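Local coordinates for lysosome-associated membrane glycoprotein 1 (Mus musculus, PDB 5GV0) that is a heavily glycosylated lysosomal membrane protein whose luminal domains probably take part in assembly with other LAMP molecules, at residues A[26-31]-A[130-135]; A[82-87]-A[109-114]; A[5-10]-A[19-24]; A[118-123]-A[139-144]. All coordinates share one frame; numbering follows the deposited sequence.

Contact 1: A[26-31]-A[130-135]; sequences NITYLK and SKMLSL
The flat side-chain group of this contact is the carboxamide of N26, which stands beside the S134 hydroxyl: N26 CG is 4.0 Å from S134 OG, and N26 CB comes closer, at 3.3 Å. A water is hydrogen-bonded to N26 OD1, T28 OG1 and M132 O, with more acceptors around it than its two protons can serve; T28 OG1 has a further hydrogen bond to T38, and S134 OG one to N136. T28 N approaches M132 O in the carbonyl plane at 2.9 Å, almost straight at the hydrogen (173°), and the I27 CA-H points at the same oxygen. Beyond it, N26 and S134 exchange two backbone hydrogen bonds, N26 N to S134 O and S134 N to N26 O. L133 CD1 reaches back to N26 O at 3.5 Å and meets I27 CB at 4.2 Å. The bent M132 chain brings SD to 3.9 Å from T28 CB on the surface. A type I turn from S130 to L133, whose S130 OG accepts from M132 N in an ST turn, joins strands 125-128 and 133-138 in a hairpin; strand 133-138 pairs antiparallel with strand 14-30, N26-S134 hydrogen-bonded and I27-L133 non-hydrogen-bonded.

Contact 2: A[82-87]-A[109-114]; sequences FFLQGV and KALQAT
K109 spreads its chain across one face of the F83 ring and also touches an attached N-acetylglucosamine. From CB, the chain first places CG anti to the backbone N (chi1 -177°), where K109 CG lies beside F83 CG, at 4.1 Å, and F83 CD1. A bend at chi3 (-78°) then brings CE over the ring centre, 3.7 Å above the plane, in a CH-pi contact. At the tip, K109 NZ is 4.6 Å from the F83 centroid and still over the face, a cation-pi arrangement. Q112 runs beside the same phenylalanine, pointing the same way, with OE1 3.7 Å from F83 CD2. The F82 ring takes a different neighbour: its CZ packs on A113 CB at 3.7 Å, while the A113 carbonyl oxygen lies over one of its faces. Backbone bonds pair F82 with A113 and L84 with A110, two each; L84 N to A110 O is the shortest at 2.8 Å. Between the two pairs the register slips by one residue, a beta bulge, and the chain turns a corner at L111, whose O is buried without a partner. Strand 81-92 pairs on its other edge with strand 67-76. L84 and A110 rest on I127 of strand 125-128, L111 and A113 on Y119 of strand 118-121.

Contact 3: A[5-10]-A[19-24]; sequences SKYNVT and ASMALQ
M21 O is gripped twice: S5 N donates to it at 2.9 Å, nearly straight at the hydrogen (178°) though from above the carbonyl plane, and a water donates to it at 2.8 Å. The water lies in the plane of the Y7 ring, at its edge, where it is hydrogen-bonded to Y7 OH at 2.6 Å, and so it ties the end of the tyrosine to the partner strand. The M21 side chain crosses that of Y7 at about a right angle. M21 CG sits between its backbone N and carbonyl carbon (chi1 57°), 3.9 Å from Y7 CE2, and the extended chain beyond carries M21 CE to 3.9 Å from Y7 CD2; Y7 CD2 also touches A19 CB at 4.1 Å. On the opposite face K6 meets S20: the lysine bends at its last torsion, and K6 NZ makes a weak hydrogen bond of 3.2 Å to S20 OG. Two-way backbone bonds pair S5 with M21 and Y7 with A19, framing the non-hydrogen-bonded pair K6 and S20. Strand 5-11 is thus joined to strand 14-30 as a beta hairpin. Y7 and M21 pack on L60 of strand 57-64, and A19 and M21 lie against V142 and V140 of strand 140-144.

Contact 4: A[118-123]-A[139-144]; sequences SYKCNT and SVQVQA
Y119, V140, V142 and C121 form the tightly packed side of this strand pair; the looser, hydrated part is confined to K120 NZ, Q141 OE1 and a water. On the packed side, V140 CG1 sits at the edge of the Y119 ring, in its plane, 3.6 Å from Y119 CE2, and the two side chains cross at about a right angle. V140 CG1 can do so because it lies between its own backbone N and carbonyl carbon (chi1 55°), and it also reaches C121 CB at 4.1 Å. V142 CG1 adds a contact of 4.0 Å to Y119 CB. On the opposite face, the water accepts from K120 NZ at 3.0 Å and donates to Q141 OE1 at 2.9 Å, joining two extended chains. Q141 NE2 donates to S118 OG at 3.0 Å, a straight bond (168°) with the hydroxyl in the amide plane; S118 OG is also hydrogen-bonded to G153 O, and V155 and F152 cover this end. Paired backbone bonds link Y119 with V142 and C121 with V140, around the non-hydrogen-bonded pair K120 and Q141. In the larger mixed sheet, strand 118-121 also runs parallel to strand 155-157, and the disulfide C121-C158 fastens the chain next to that strand, consistent with the beta-prism fold of LAMP luminal domains.

From the N terminus, contact 3 closes first, as a short hairpin. Strand 14-30 then runs on into contact 1, whose long loop stays open until 130-135. Contact 2 is nested wholly inside that loop and belongs to the other, antiparallel sheet. Contact 4 crosses contact 1: residues 118-123 lie within its loop, and 139-144 follow its closing strand. Contacts 1, 3 and 4 share one mixed sheet; probable backbone hydrogen bonds of S20 O with Q141 N and A22 N with S139 O set strand 14-30 beside strand 140-144. Contact 2 packs against contact 4, with F82 on Q143 and A144, and against contact 1 through V87 and L135, so the two sheets meet there.

Contact 1: A[26-31]-A[130-135]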
loop_
_atom_site.group_PDB
_atom_site.type_symbol
_atom_site.label_atom_id
_atom_site.label_comp_id
_atom_site.label_asym_id
_atom_site.label_seq_id
_atom_site.Cartn_x
_atom_site.Cartn_y
_atom_site.Cartn_z
ATOM N N ASN A 26 4.205 7.302 -7.719
ATOM C CA ASN A 26 4.352 8.137 -8.900
ATOM C C ASN A 26 3.771 9.503 -8.564
ATOM O O ASN A 26 2.557 9.639 -8.380
ATOM C CB ASN A 26 3.648 7.495 -10.105
ATOM C CG ASN A 26 3.807 8.292 -11.393
ATOM O OD1 ASN A 26 3.726 9.518 -11.400
ATOM N ND2 ASN A 26 4.014 7.584 -12.497
ATOM N N ILE A 27 4.635 10.505 -8.445
ATOM C CA ILE A 27 4.189 11.814 -7.983
ATOM C C ILE A 27 4.527 12.924 -8.973
ATOM O O ILE A 27 5.658 13.039 -9.465
ATOM C CB ILE A 27 4.776 12.148 -6.587
ATOM C CG1 ILE A 27 4.221 13.484 -6.096
ATOM C CG2 ILE A 27 6.305 12.135 -6.597
ATOM C CD1 ILE A 27 4.265 13.639 -4.601
ATOM N N THR A 28 3.512 13.722 -9.286
ATOM C CA THR A 28 3.673 14.894 -10.127
ATOM C C THR A 28 3.611 16.125 -9.236
ATOM O O THR A 28 2.684 16.263 -8.443
ATOM C CB THR A 28 2.588 14.951 -11.205
ATOM O OG1 THR A 28 2.676 13.780 -12.027
ATOM C CG2 THR A 28 2.749 16.187 -12.071
ATOM N N TYR A 29 4.600 17.008 -9.343
ATOM C CA TYR A 29 4.630 18.181 -8.479
ATOM C C TYR A 29 5.335 19.375 -9.112
ATOM O O TYR A 29 6.033 19.247 -10.113
ATOM C CB TYR A 29 5.290 17.833 -7.141
ATOM C CG TYR A 29 6.769 17.511 -7.198
ATOM C CD1 TYR A 29 7.217 16.238 -7.539
ATOM C CD2 TYR A 29 7.720 18.472 -6.871
ATOM C CE1 TYR A 29 8.566 15.939 -7.566
ATOM C CE2 TYR A 29 9.072 18.181 -6.897
ATOM C CZ TYR A 29 9.488 16.914 -7.244
ATOM O OH TYR A 29 10.828 16.609 -7.271
ATOM N N LEU A 30 5.119 20.540 -8.508
ATOM C CA LEU A 30 5.738 21.787 -8.941
ATOM C C LEU A 30 7.077 21.997 -8.259
ATOM O O LEU A 30 7.158 21.996 -7.032
ATOM C CB LEU A 30 4.816 22.968 -8.634
ATOM C CG LEU A 30 3.598 23.165 -9.534
ATOM C CD1 LEU A 30 2.695 24.258 -8.983
ATOM C CD2 LEU A 30 4.048 23.502 -10.942
ATOM N N LYS A 31 8.124 22.182 -9.058
ATOM C CA LYS A 31 9.453 22.467 -8.527
ATOM C C LYS A 31 9.578 23.941 -8.148
ATOM O O LYS A 31 8.691 24.742 -8.445
ATOM C CB LYS A 31 10.532 22.088 -9.543
ATOM C CG LYS A 31 10.497 20.628 -9.966
ATOM C CD LYS A 31 11.762 20.230 -10.711
ATOM C CE LYS A 31 11.941 21.038 -11.983
ATOM N NZ LYS A 31 13.262 20.760 -12.616
ATOM N N SER A 130 -4.513 10.737 -5.731
ATOM C CA SER A 130 -4.975 12.080 -6.086
ATOM C C SER A 130 -4.620 12.342 -7.536
ATOM O O SER A 130 -3.968 11.509 -8.171
ATOM C CB SER A 130 -4.347 13.148 -5.193
ATOM O OG SER A 130 -3.001 13.386 -5.569
ATOM N N LYS A 131 -5.028 13.500 -8.049
ATOM C CA LYS A 131 -4.664 13.916 -9.403
ATOM C C LYS A 131 -3.170 13.837 -9.621
ATOM O O LYS A 131 -2.715 13.554 -10.733
ATOM C CB LYS A 131 -5.130 15.349 -9.687
ATOM C CG LYS A 131 -6.606 15.492 -9.886
ATOM C CD LYS A 131 -6.923 16.898 -10.348
ATOM C CE LYS A 131 -8.418 17.136 -10.377
ATOM N NZ LYS A 131 -8.701 18.529 -10.812
ATOM N N MET A 132 -2.416 14.086 -8.553
ATOM C CA MET A 132 -0.969 14.200 -8.631
ATOM C C MET A 132 -0.223 12.969 -8.127
ATOM O O MET A 132 0.991 12.908 -8.230
ATOM C CB MET A 132 -0.512 15.426 -7.840
ATOM C CG MET A 132 -1.059 16.740 -8.386
ATOM S SD MET A 132 -0.435 17.088 -10.046
ATOM C CE MET A 132 -1.950 17.032 -10.993
ATOM N N LEU A 133 -0.934 11.988 -7.582
ATOM C CA LEU A 133 -0.253 10.840 -6.978
ATOM C C LEU A 133 -0.937 9.521 -7.291
ATOM O O LEU A 133 -2.131 9.363 -7.040
ATOM C CB LEU A 133 -0.176 11.001 -5.459
ATOM C CG LEU A 133 0.365 9.798 -4.678
ATOM C CD1 LEU A 133 1.860 9.608 -4.930
ATOM C CD2 LEU A 133 0.097 9.975 -3.191
ATOM N N SER A 134 -0.184 8.565 -7.820
ATOM C CA SER A 134 -0.688 7.202 -7.890
ATOM C C SER A 134 0.232 6.276 -7.108
ATOM O O SER A 134 1.440 6.518 -6.989
ATOM C CB SER A 134 -0.832 6.723 -9.340
ATOM O OG SER A 134 0.412 6.706 -10.008
ATOM N N LEU A 135 -0.363 5.238 -6.534
ATOM C CA LEU A 135 0.392 4.163 -5.919
ATOM C C LEU A 135 0.440 3.019 -6.907
ATOM O O LEU A 135 -0.587 2.402 -7.199
ATOM C CB LEU A 135 -0.253 3.715 -4.609
ATOM C CG LEU A 135 0.369 2.485 -3.945
ATOM C CD1 LEU A 135 1.789 2.766 -3.460
ATOM C CD2 LEU A 135 -0.512 1.997 -2.800
HETATM O O HOH W 1 1.625 11.411 -10.838
#

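Contact 2: A[82-87]-A[109-114]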
loop_
_atom_site.group_PDB
_atom_site.type_symbol
_atom_site.label_atom_id
_atom_site.label_comp_id
_atom_site.label_asym_id
_atom_site.label_seq_id
_atom_site.Cartn_x
_atom_site.Cartn_y
_atom_site.Cartn_z
ATOM N N PHE A 82 -11.913 -8.167 2.310
ATOM C CA PHE A 82 -10.994 -7.114 2.732
ATOM C C PHE A 82 -10.450 -6.399 1.506
ATOM O O PHE A 82 -10.520 -6.913 0.391
ATOM C CB PHE A 82 -9.841 -7.663 3.593
ATOM C CG PHE A 82 -8.880 -8.559 2.849
ATOM C CD1 PHE A 82 -7.807 -8.030 2.139
ATOM C CD2 PHE A 82 -9.042 -9.935 2.881
ATOM C CE1 PHE A 82 -6.929 -8.863 1.461
ATOM C CE2 PHE A 82 -8.163 -10.768 2.202
ATOM C CZ PHE A 82 -7.110 -10.233 1.501
ATOM N N PHE A 83 -9.893 -5.213 1.725
ATOM C CA PHE A 83 -9.421 -4.384 0.632
ATOM C C PHE A 83 -8.573 -3.247 1.163
ATOM O O PHE A 83 -8.683 -2.865 2.329
ATOM C CB PHE A 83 -10.605 -3.821 -0.189
ATOM C CG PHE A 83 -11.699 -3.227 0.648
ATOM C CD1 PHE A 83 -11.668 -1.891 1.017
ATOM C CD2 PHE A 83 -12.762 -4.007 1.068
ATOM C CE1 PHE A 83 -12.674 -1.347 1.793
ATOM C CE2 PHE A 83 -13.773 -3.468 1.844
ATOM C CZ PHE A 83 -13.729 -2.137 2.202
ATOM N N LEU A 84 -7.709 -2.731 0.298
ATOM C CA LEU A 84 -7.021 -1.473 0.553
ATOM C C LEU A 84 -8.059 -0.366 0.478
ATOM O O LEU A 84 -8.698 -0.189 -0.571
ATOM C CB LEU A 84 -5.913 -1.246 -0.468
ATOM C CG LEU A 84 -5.147 0.072 -0.330
ATOM C CD1 LEU A 84 -4.231 0.030 0.888
ATOM C CD2 LEU A 84 -4.358 0.365 -1.588
ATOM N N GLN A 85 -8.258 0.353 1.582
ATOM C CA GLN A 85 -9.265 1.405 1.606
ATOM C C GLN A 85 -8.649 2.798 1.706
ATOM O O GLN A 85 -9.319 3.793 1.447
ATOM C CB GLN A 85 -10.258 1.172 2.757
ATOM C CG GLN A 85 -9.700 1.313 4.145
ATOM C CD GLN A 85 -10.758 1.088 5.207
ATOM O OE1 GLN A 85 -11.954 0.974 4.906
ATOM N NE2 GLN A 85 -10.322 1.007 6.461
ATOM N N GLY A 86 -7.374 2.881 2.066
ATOM C CA GLY A 86 -6.779 4.186 2.247
ATOM C C GLY A 86 -5.284 4.241 2.040
ATOM O O GLY A 86 -4.582 3.258 2.253
ATOM N N VAL A 87 -4.810 5.408 1.619
ATOM C CA VAL A 87 -3.390 5.695 1.510
ATOM C C VAL A 87 -3.102 7.054 2.142
ATOM O O VAL A 87 -3.836 8.018 1.907
ATOM C CB VAL A 87 -2.926 5.700 0.035
ATOM C CG1 VAL A 87 -1.572 6.410 -0.126
ATOM C CG2 VAL A 87 -2.873 4.281 -0.505
ATOM N N LYS A 109 -10.758 1.376 -2.976
ATOM C CA LYS A 109 -11.127 -0.028 -2.889
ATOM C C LYS A 109 -10.323 -0.800 -3.914
ATOM O O LYS A 109 -10.700 -0.895 -5.088
ATOM C CB LYS A 109 -12.629 -0.242 -3.095
ATOM C CG LYS A 109 -13.036 -1.708 -2.934
ATOM C CD LYS A 109 -14.536 -1.883 -2.754
ATOM C CE LYS A 109 -14.966 -1.547 -1.336
ATOM N NZ LYS A 109 -16.414 -1.827 -1.116
ATOM N N ALA A 110 -9.182 -1.312 -3.470
ATOM C CA ALA A 110 -8.307 -2.085 -4.331
ATOM C C ALA A 110 -7.789 -3.285 -3.561
ATOM O O ALA A 110 -8.031 -3.405 -2.357
ATOM C CB ALA A 110 -7.148 -1.218 -4.842
ATOM N N LEU A 111 -7.091 -4.171 -4.266
ATOM C CA LEU A 111 -6.493 -5.362 -3.663
ATOM C C LEU A 111 -7.546 -6.155 -2.880
ATOM O O LEU A 111 -7.279 -6.683 -1.802
ATOM C CB LEU A 111 -5.316 -4.969 -2.756
ATOM C CG LEU A 111 -4.336 -3.907 -3.266
ATOM C CD1 LEU A 111 -3.176 -3.725 -2.278
ATOM C CD2 LEU A 111 -3.812 -4.252 -4.660
ATOM N N GLN A 112 -8.749 -6.236 -3.435
ATOM C CA GLN A 112 -9.867 -6.840 -2.730
ATOM C C GLN A 112 -9.885 -8.357 -2.857
ATOM O O GLN A 112 -9.741 -8.904 -3.952
ATOM C CB GLN A 112 -11.183 -6.264 -3.243
ATOM C CG GLN A 112 -12.413 -6.800 -2.510
ATOM C CD GLN A 112 -13.685 -6.056 -2.870
ATOM O OE1 GLN A 112 -14.145 -5.193 -2.122
ATOM N NE2 GLN A 112 -14.267 -6.394 -4.015
ATOM N N ALA A 113 -10.080 -9.031 -1.729
ATOM C CA ALA A 113 -10.201 -10.477 -1.725
ATOM C C ALA A 113 -11.056 -10.949 -0.562
ATOM O O ALA A 113 -11.291 -10.219 0.404
ATOM C CB ALA A 113 -8.822 -11.135 -1.664
ATOM N N THR A 114 -11.520 -12.185 -0.677
ATOM C CA THR A 114 -12.255 -12.853 0.374
ATOM C C THR A 114 -11.431 -12.996 1.648
ATOM O O THR A 114 -10.278 -13.420 1.610
ATOM C CB THR A 114 -12.687 -14.239 -0.092
ATOM O OG1 THR A 114 -13.392 -14.123 -1.340
ATOM C CG2 THR A 114 -13.557 -14.921 0.954
#

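Contact 3: A[5-10]-A[19-24]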
loop_
_atom_site.group_PDB
_atom_site.type_symbol
_atom_site.label_atom_id
_atom_site.label_comp_id
_atom_site.label_asym_id
_atom_site.label_seq_id
_atom_site.Cartn_x
_atom_site.Cartn_y
_atom_site.Cartn_z
ATOM N N SER A 5 9.229 -6.750 -1.453
ATOM C CA SER A 5 9.551 -6.767 -0.034
ATOM C C SER A 5 8.469 -7.502 0.727
ATOM O O SER A 5 7.301 -7.501 0.318
ATOM C CB SER A 5 9.697 -5.347 0.510
ATOM O OG SER A 5 10.721 -4.657 -0.184
ATOM N N LYS A 6 8.854 -8.118 1.835
ATOM C CA LYS A 6 7.922 -8.877 2.648
ATOM C C LYS A 6 7.574 -8.127 3.921
ATOM O O LYS A 6 8.405 -7.436 4.520
ATOM C CB LYS A 6 8.508 -10.256 2.964
ATOM C CG LYS A 6 8.802 -11.057 1.699
ATOM C CD LYS A 6 9.161 -12.504 1.988
ATOM C CE LYS A 6 9.546 -13.225 0.703
ATOM N NZ LYS A 6 8.506 -13.068 -0.352
ATOM N N TYR A 7 6.317 -8.255 4.323
ATOM C CA TYR A 7 5.801 -7.563 5.497
ATOM C C TYR A 7 4.942 -8.496 6.334
ATOM O O TYR A 7 4.165 -9.283 5.798
ATOM C CB TYR A 7 4.975 -6.341 5.084
ATOM C CG TYR A 7 5.680 -5.389 4.138
ATOM C CD1 TYR A 7 6.476 -4.363 4.626
ATOM C CD2 TYR A 7 5.535 -5.507 2.764
ATOM C CE1 TYR A 7 7.118 -3.482 3.770
ATOM C CE2 TYR A 7 6.170 -4.635 1.902
ATOM C CZ TYR A 7 6.957 -3.625 2.412
ATOM O OH TYR A 7 7.586 -2.749 1.554
ATOM N N ASN A 8 5.074 -8.380 7.650
ATOM C CA ASN A 8 4.275 -9.140 8.603
ATOM C C ASN A 8 3.855 -8.179 9.707
ATOM O O ASN A 8 4.707 -7.575 10.344
ATOM C CB ASN A 8 5.078 -10.323 9.155
ATOM C CG ASN A 8 4.383 -11.041 10.295
ATOM O OD1 ASN A 8 3.185 -11.304 10.248
ATOM N ND2 ASN A 8 5.147 -11.374 11.328
ATOM N N VAL A 9 2.554 -7.994 9.893
ATOM C CA VAL A 9 2.056 -7.166 10.985
ATOM C C VAL A 9 1.364 -8.069 11.994
ATOM O O VAL A 9 0.432 -8.795 11.649
ATOM C CB VAL A 9 1.088 -6.071 10.483
ATOM C CG1 VAL A 9 0.536 -5.251 11.647
ATOM C CG2 VAL A 9 1.784 -5.165 9.474
ATOM N N THR A 10 1.847 -8.048 13.234
ATOM C CA THR A 10 1.273 -8.860 14.299
ATOM C C THR A 10 0.862 -7.995 15.482
ATOM O O THR A 10 1.570 -7.048 15.840
ATOM C CB THR A 10 2.263 -9.943 14.773
ATOM O OG1 THR A 10 2.626 -10.780 13.672
ATOM C CG2 THR A 10 1.637 -10.815 15.854
ATOM N N ALA A 19 2.168 -9.598 3.585
ATOM C CA ALA A 19 2.297 -9.037 2.250
ATOM C C ALA A 19 3.653 -9.340 1.655
ATOM O O ALA A 19 4.681 -9.328 2.343
ATOM C CB ALA A 19 2.061 -7.545 2.270
ATOM N N SER A 20 3.635 -9.630 0.364
ATOM C CA SER A 20 4.833 -9.729 -0.449
ATOM C C SER A 20 4.561 -8.882 -1.670
ATOM O O SER A 20 3.736 -9.248 -2.515
ATOM C CB SER A 20 5.137 -11.178 -0.824
ATOM O OG SER A 20 6.285 -11.241 -1.647
ATOM N N MET A 21 5.193 -7.717 -1.750
ATOM C CA MET A 21 4.797 -6.787 -2.792
ATOM C C MET A 21 5.876 -5.801 -3.167
ATOM O O MET A 21 6.756 -5.478 -2.361
ATOM C CB MET A 21 3.533 -6.026 -2.371
ATOM C CG MET A 21 3.654 -5.267 -1.067
ATOM S SD MET A 21 2.022 -4.692 -0.554
ATOM C CE MET A 21 2.426 -3.936 1.013
ATOM N N ALA A 22 5.779 -5.336 -4.411
ATOM C CA ALA A 22 6.651 -4.313 -4.956
ATOM C C ALA A 22 5.821 -3.065 -5.220
ATOM O O ALA A 22 4.834 -3.122 -5.959
ATOM C CB ALA A 22 7.320 -4.809 -6.239
ATOM N N LEU A 23 6.214 -1.950 -4.608
ATOM C CA LEU A 23 5.429 -0.722 -4.639
ATOM C C LEU A 23 6.243 0.471 -5.103
ATOM O O LEU A 23 7.445 0.547 -4.866
ATOM C CB LEU A 23 4.853 -0.419 -3.259
ATOM C CG LEU A 23 4.016 -1.498 -2.572
ATOM C CD1 LEU A 23 3.694 -1.033 -1.170
ATOM C CD2 LEU A 23 2.744 -1.775 -3.345
ATOM N N GLN A 24 5.561 1.416 -5.740
ATOM C CA GLN A 24 6.199 2.594 -6.300
ATOM C C GLN A 24 5.248 3.772 -6.218
ATOM O O GLN A 24 4.077 3.648 -6.577
ATOM C CB GLN A 24 6.596 2.315 -7.743
ATOM C CG GLN A 24 7.098 3.497 -8.537
ATOM C CD GLN A 24 7.371 3.088 -9.963
ATOM O OE1 GLN A 24 6.484 3.138 -10.813
ATOM N NE2 GLN A 24 8.591 2.636 -10.223
HETATM O O HOH W 2 7.128 -3.020 -1.037
#

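Contact 4: A[118-123]-A[139-144]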
loop_
_atom_site.group_PDB
_atom_site.type_symbol
_atom_site.label_atom_id
_atom_site.label_comp_id
_atom_site.label_asym_id
_atom_site.label_seq_id
_atom_site.Cartn_x
_atom_site.Cartn_y
_atom_site.Cartn_z
ATOM N N SER A 118 -5.975 -14.970 0.026
ATOM C CA SER A 118 -5.052 -13.883 -0.296
ATOM C C SER A 118 -5.321 -13.312 -1.686
ATOM O O SER A 118 -5.816 -14.011 -2.578
ATOM C CB SER A 118 -3.595 -14.358 -0.185
ATOM O OG SER A 118 -3.307 -15.450 -1.050
ATOM N N TYR A 119 -5.032 -12.024 -1.840
ATOM C CA TYR A 119 -5.092 -11.356 -3.134
ATOM C C TYR A 119 -3.736 -11.481 -3.792
ATOM O O TYR A 119 -2.725 -11.247 -3.141
ATOM C CB TYR A 119 -5.463 -9.874 -2.983
ATOM C CG TYR A 119 -5.434 -9.103 -4.287
ATOM C CD1 TYR A 119 -6.538 -9.091 -5.125
ATOM C CD2 TYR A 119 -4.306 -8.391 -4.680
ATOM C CE1 TYR A 119 -6.521 -8.397 -6.324
ATOM C CE2 TYR A 119 -4.280 -7.694 -5.879
ATOM C CZ TYR A 119 -5.392 -7.699 -6.691
ATOM O OH TYR A 119 -5.379 -7.003 -7.887
ATOM N N LYS A 120 -3.708 -11.835 -5.073
ATOM C CA LYS A 120 -2.446 -11.915 -5.802
ATOM C C LYS A 120 -2.581 -11.310 -7.191
ATOM O O LYS A 120 -3.563 -11.553 -7.896
ATOM C CB LYS A 120 -1.970 -13.367 -5.905
ATOM C CG LYS A 120 -0.576 -13.511 -6.515
ATOM C CD LYS A 120 -0.107 -14.956 -6.499
ATOM C CE LYS A 120 1.261 -15.085 -7.151
ATOM N NZ LYS A 120 1.670 -16.508 -7.300
ATOM N N CYS A 121 -1.591 -10.518 -7.590
ATOM C CA CYS A 121 -1.587 -9.966 -8.933
ATOM C C CYS A 121 -0.170 -9.619 -9.355
ATOM O O CYS A 121 0.568 -8.998 -8.598
ATOM C CB CYS A 121 -2.484 -8.732 -9.002
ATOM S SG CYS A 121 -2.845 -8.208 -10.713
ATOM N N ASN A 122 0.202 -10.035 -10.563
ATOM C CA ASN A 122 1.518 -9.747 -11.131
ATOM C C ASN A 122 1.427 -8.723 -12.257
ATOM O O ASN A 122 2.408 -8.447 -12.949
ATOM C CB ASN A 122 2.167 -11.036 -11.641
ATOM C CG ASN A 122 2.560 -11.972 -10.519
ATOM O OD1 ASN A 122 3.202 -11.564 -9.552
ATOM N ND2 ASN A 122 2.166 -13.234 -10.634
ATOM N N THR A 123 0.231 -8.176 -12.445
ATOM C CA THR A 123 -0.001 -7.125 -13.429
ATOM C C THR A 123 -0.001 -5.785 -12.712
ATOM O O THR A 123 -0.752 -5.585 -11.765
ATOM C CB THR A 123 -1.337 -7.319 -14.174
ATOM O OG1 THR A 123 -1.318 -8.569 -14.871
ATOM C CG2 THR A 123 -1.565 -6.198 -15.187
ATOM N N SER A 139 3.632 -5.601 -8.217
ATOM C CA SER A 139 3.163 -6.965 -7.995
ATOM C C SER A 139 2.803 -7.108 -6.529
ATOM O O SER A 139 3.288 -6.347 -5.688
ATOM C CB SER A 139 4.213 -8.000 -8.395
ATOM O OG SER A 139 5.301 -7.984 -7.496
ATOM N N VAL A 140 1.945 -8.070 -6.213
ATOM C CA VAL A 140 1.457 -8.161 -4.850
ATOM C C VAL A 140 0.858 -9.515 -4.529
ATOM O O VAL A 140 0.154 -10.111 -5.343
ATOM C CB VAL A 140 0.402 -7.059 -4.578
ATOM C CG1 VAL A 140 -0.738 -7.133 -5.605
ATOM C CG2 VAL A 140 -0.137 -7.132 -3.159
ATOM N N GLN A 141 1.178 -10.008 -3.341
ATOM C CA GLN A 141 0.322 -10.970 -2.669
ATOM C C GLN A 141 0.062 -10.375 -1.293
ATOM O O GLN A 141 1.005 -9.966 -0.609
ATOM C CB GLN A 141 0.959 -12.357 -2.590
ATOM C CG GLN A 141 0.010 -13.399 -1.995
ATOM C CD GLN A 141 0.475 -14.818 -2.209
ATOM O OE1 GLN A 141 1.621 -15.063 -2.603
ATOM N NE2 GLN A 141 -0.414 -15.773 -1.945
ATOM N N VAL A 142 -1.206 -10.271 -0.899
ATOM C CA VAL A 142 -1.524 -9.581 0.342
ATOM C C VAL A 142 -2.764 -10.176 1.002
ATOM O O VAL A 142 -3.691 -10.649 0.335
ATOM C CB VAL A 142 -1.699 -8.051 0.104
ATOM C CG1 VAL A 142 -2.904 -7.762 -0.782
ATOM C CG2 VAL A 142 -1.807 -7.301 1.427
ATOM N N GLN A 143 -2.760 -10.180 2.327
ATOM C CA GLN A 143 -3.884 -10.696 3.092
ATOM C C GLN A 143 -4.026 -9.922 4.398
ATOM O O GLN A 143 -3.048 -9.776 5.144
ATOM C CB GLN A 143 -3.691 -12.184 3.357
ATOM C CG GLN A 143 -4.865 -12.851 4.071
ATOM C CD GLN A 143 -4.711 -14.355 4.094
ATOM O OE1 GLN A 143 -4.065 -14.931 3.217
ATOM N NE2 GLN A 143 -5.290 -15.006 5.105
ATOM N N ALA A 144 -5.229 -9.420 4.664
ATOM C CA ALA A 144 -5.495 -8.615 5.845
ATOM C C ALA A 144 -6.606 -9.223 6.697
ATOM O O ALA A 144 -7.513 -9.887 6.175
ATOM C CB ALA A 144 -5.861 -7.183 5.438
HETATM O O HOH W 3 2.475 -17.098 -4.429
#